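Side-chain contact in flagellar biosynthesis protein FlaG (Helicobacter pylori, PDB 6JSX), which is a flagellar biosynthesis protein of the FlaG family that probably takes part in building the flagellum: residues 13-18 with 24-29. Residues are numbered along the deposited sequence; the frame is centred on the assembly and turned at random.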
loop_
_atom_site.group_PDB
_atom_site.type_symbol
_atom_site.label_atom_id
_atom_site.label_comp_id
_atom_site.label_asym_id
_atom_site.label_seq_id
_atom_site.Cartn_x
_atom_site.Cartn_y
_atom_site.Cartn_z
ATOM N N ARG A 13 4.511 -1.062 11.383
ATOM C CA ARG A 13 4.500 -2.416 10.862
ATOM C C ARG A 13 4.694 -2.412 9.353
ATOM O O ARG A 13 5.502 -3.169 8.820
ATOM C CB ARG A 13 3.205 -3.124 11.259
ATOM C CG ARG A 13 3.023 -3.238 12.775
ATOM C CD ARG A 13 4.176 -3.990 13.438
ATOM N NE ARG A 13 4.269 -3.680 14.861
ATOM C CZ ARG A 13 5.356 -3.201 15.459
ATOM N NH1 ARG A 13 5.339 -2.946 16.761
ATOM N NH2 ARG A 13 6.464 -2.982 14.762
ATOM N N LEU A 14 3.959 -1.541 8.674
ATOM C CA LEU A 14 4.112 -1.376 7.233
ATOM C C LEU A 14 5.538 -1.012 6.845
ATOM O O LEU A 14 6.102 -1.601 5.924
ATOM C CB LEU A 14 3.118 -0.341 6.694
ATOM C CG LEU A 14 1.792 -0.971 6.250
ATOM C CD1 LEU A 14 0.772 0.060 5.808
ATOM C CD2 LEU A 14 2.050 -1.962 5.121
ATOM N N ASN A 15 6.119 -0.049 7.556
ATOM C CA ASN A 15 7.477 0.391 7.273
ATOM C C ASN A 15 8.502 -0.723 7.499
ATOM O O ASN A 15 9.443 -0.865 6.720
ATOM C CB ASN A 15 7.842 1.652 8.075
ATOM C CG ASN A 15 7.158 2.924 7.545
ATOM O OD1 ASN A 15 6.946 3.089 6.341
ATOM N ND2 ASN A 15 6.822 3.826 8.453
ATOM N N GLU A 16 8.312 -1.516 8.552
ATOM C CA GLU A 16 9.212 -2.641 8.840
ATOM C C GLU A 16 9.196 -3.648 7.714
ATOM O O GLU A 16 10.227 -4.180 7.318
ATOM C CB GLU A 16 8.807 -3.351 10.124
ATOM C CG GLU A 16 9.278 -2.677 11.381
ATOM C CD GLU A 16 8.905 -3.472 12.600
ATOM O OE1 GLU A 16 8.316 -4.562 12.419
ATOM O OE2 GLU A 16 9.197 -3.012 13.728
ATOM N N GLU A 17 7.995 -3.908 7.220
ATOM C CA GLU A 17 7.769 -4.798 6.102
ATOM C C GLU A 17 8.397 -4.255 4.806
ATOM O O GLU A 17 8.976 -5.011 4.020
ATOM C CB GLU A 17 6.262 -4.987 5.951
ATOM C CG GLU A 17 5.844 -6.349 5.456
ATOM C CD GLU A 17 6.652 -7.455 6.049
ATOM O OE1 GLU A 17 6.763 -7.523 7.292
ATOM O OE2 GLU A 17 7.183 -8.263 5.264
ATOM N N MET A 18 8.292 -2.940 4.603
ATOM C CA MET A 18 8.853 -2.281 3.429
ATOM C C MET A 18 10.384 -2.272 3.462
ATOM O O MET A 18 11.040 -2.324 2.419
ATOM C CB MET A 18 8.294 -0.857 3.299
ATOM C CG MET A 18 6.819 -0.790 2.904
ATOM S SD MET A 18 6.552 -1.523 1.295
ATOM C CE MET A 18 4.800 -1.342 1.121
ATOM N N ASP A 24 11.659 1.594 -1.162
ATOM C CA ASP A 24 11.518 2.967 -0.680
ATOM C C ASP A 24 10.058 3.430 -0.741
ATOM O O ASP A 24 9.653 4.146 -1.676
ATOM C CB ASP A 24 12.425 3.925 -1.469
ATOM C CG ASP A 24 12.340 5.377 -0.969
ATOM O OD1 ASP A 24 11.664 6.208 -1.620
ATOM O OD2 ASP A 24 12.954 5.690 0.076
ATOM N N ILE A 25 9.275 2.988 0.247
ATOM C CA ILE A 25 7.906 3.456 0.451
ATOM C C ILE A 25 7.702 3.695 1.927
ATOM O O ILE A 25 7.968 2.813 2.734
ATOM C CB ILE A 25 6.857 2.435 -0.024
ATOM C CG1 ILE A 25 7.131 2.027 -1.483
ATOM C CG2 ILE A 25 5.459 3.003 0.165
ATOM C CD1 ILE A 25 5.991 1.337 -2.195
ATOM N N ASN A 26 7.245 4.889 2.288
ATOM C CA ASN A 26 7.091 5.233 3.700
ATOM C C ASN A 26 5.660 5.522 4.156
ATOM O O ASN A 26 4.875 6.145 3.449
ATOM C CB ASN A 26 8.004 6.402 4.079
ATOM C CG ASN A 26 8.058 6.624 5.577
ATOM O OD1 ASN A 26 7.461 7.569 6.098
ATOM N ND2 ASN A 26 8.759 5.734 6.286
ATOM N N PHE A 27 5.332 5.074 5.358
ATOM C CA PHE A 27 4.014 5.314 5.918
ATOM C C PHE A 27 4.175 6.054 7.221
ATOM O O PHE A 27 5.187 5.907 7.906
ATOM C CB PHE A 27 3.280 3.987 6.151
ATOM C CG PHE A 27 2.978 3.239 4.877
ATOM C CD1 PHE A 27 3.923 2.370 4.323
ATOM C CD2 PHE A 27 1.759 3.423 4.215
ATOM C CE1 PHE A 27 3.660 1.687 3.134
ATOM C CE2 PHE A 27 1.486 2.738 3.022
ATOM C CZ PHE A 27 2.444 1.865 2.482
ATOM N N SER A 28 3.183 6.871 7.552
ATOM C CA SER A 28 3.132 7.517 8.859
ATOM C C SER A 28 1.755 8.091 9.094
ATOM O O SER A 28 1.017 8.350 8.144
ATOM C CB SER A 28 4.143 8.642 8.941
ATOM O OG SER A 28 3.893 9.529 7.889
ATOM N N TYR A 29 1.412 8.288 10.363
ATOM C CA TYR A 29 0.220 9.048 10.683
ATOM C C TYR A 29 0.579 10.518 10.840
ATOM O O TYR A 29 1.435 10.868 11.655
ATOM C CB TYR A 29 -0.430 8.548 11.967
ATOM C CG TYR A 29 -1.727 9.265 12.308
ATOM C CD1 TYR A 29 -2.902 8.965 11.628
ATOM C CD2 TYR A 29 -1.778 10.238 13.303
ATOM C CE1 TYR A 29 -4.087 9.606 11.919
ATOM C CE2 TYR A 29 -2.968 10.878 13.615
ATOM C CZ TYR A 29 -4.124 10.555 12.921
ATOM O OH TYR A 29 -5.324 11.185 13.218
#
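Leu14 lays its CD1 methyl over the centre of the Phe27 ring, 3.8 Å from the centroid and 9° off the ring normal, a CH-pi contact. Its CB also meets the ring, at Phe27 CD1. Met18 reaches the ring from the edge. Its chain bends at chi2, and CE lies 3.8 Å from Phe27 CE1. The sulfur SD packs loosely on Ile25 CB. Asn15 grips the backbone of Phe27 with both ends of its amide. Phe27 N donates to Asn15 OD1 at 2.7 Å, in the carbonyl plane and on a lone pair. Asn15 ND2 donates to Phe27 O, also at 2.7 Å, with an N-H...O angle of 162°. The two bonds fix the rotation of this amide. They take up the N-H and C=O of Phe27, on strand 26-30, which is outermost within this chain in a three-stranded antiparallel sheet. Helix 4-21 turns back into this strand, and the axes of the short segments 13-18 and 26-29 run nearly antiparallel and approach to 7.6 Å. The amide of Asn26 lies almost parallel to that of Asn15, with planes 9° apart. On the adjacent strand 35-41, Val38 is touched by both Phe27 and Ile25. Met64 of the second subunit packs on Leu14.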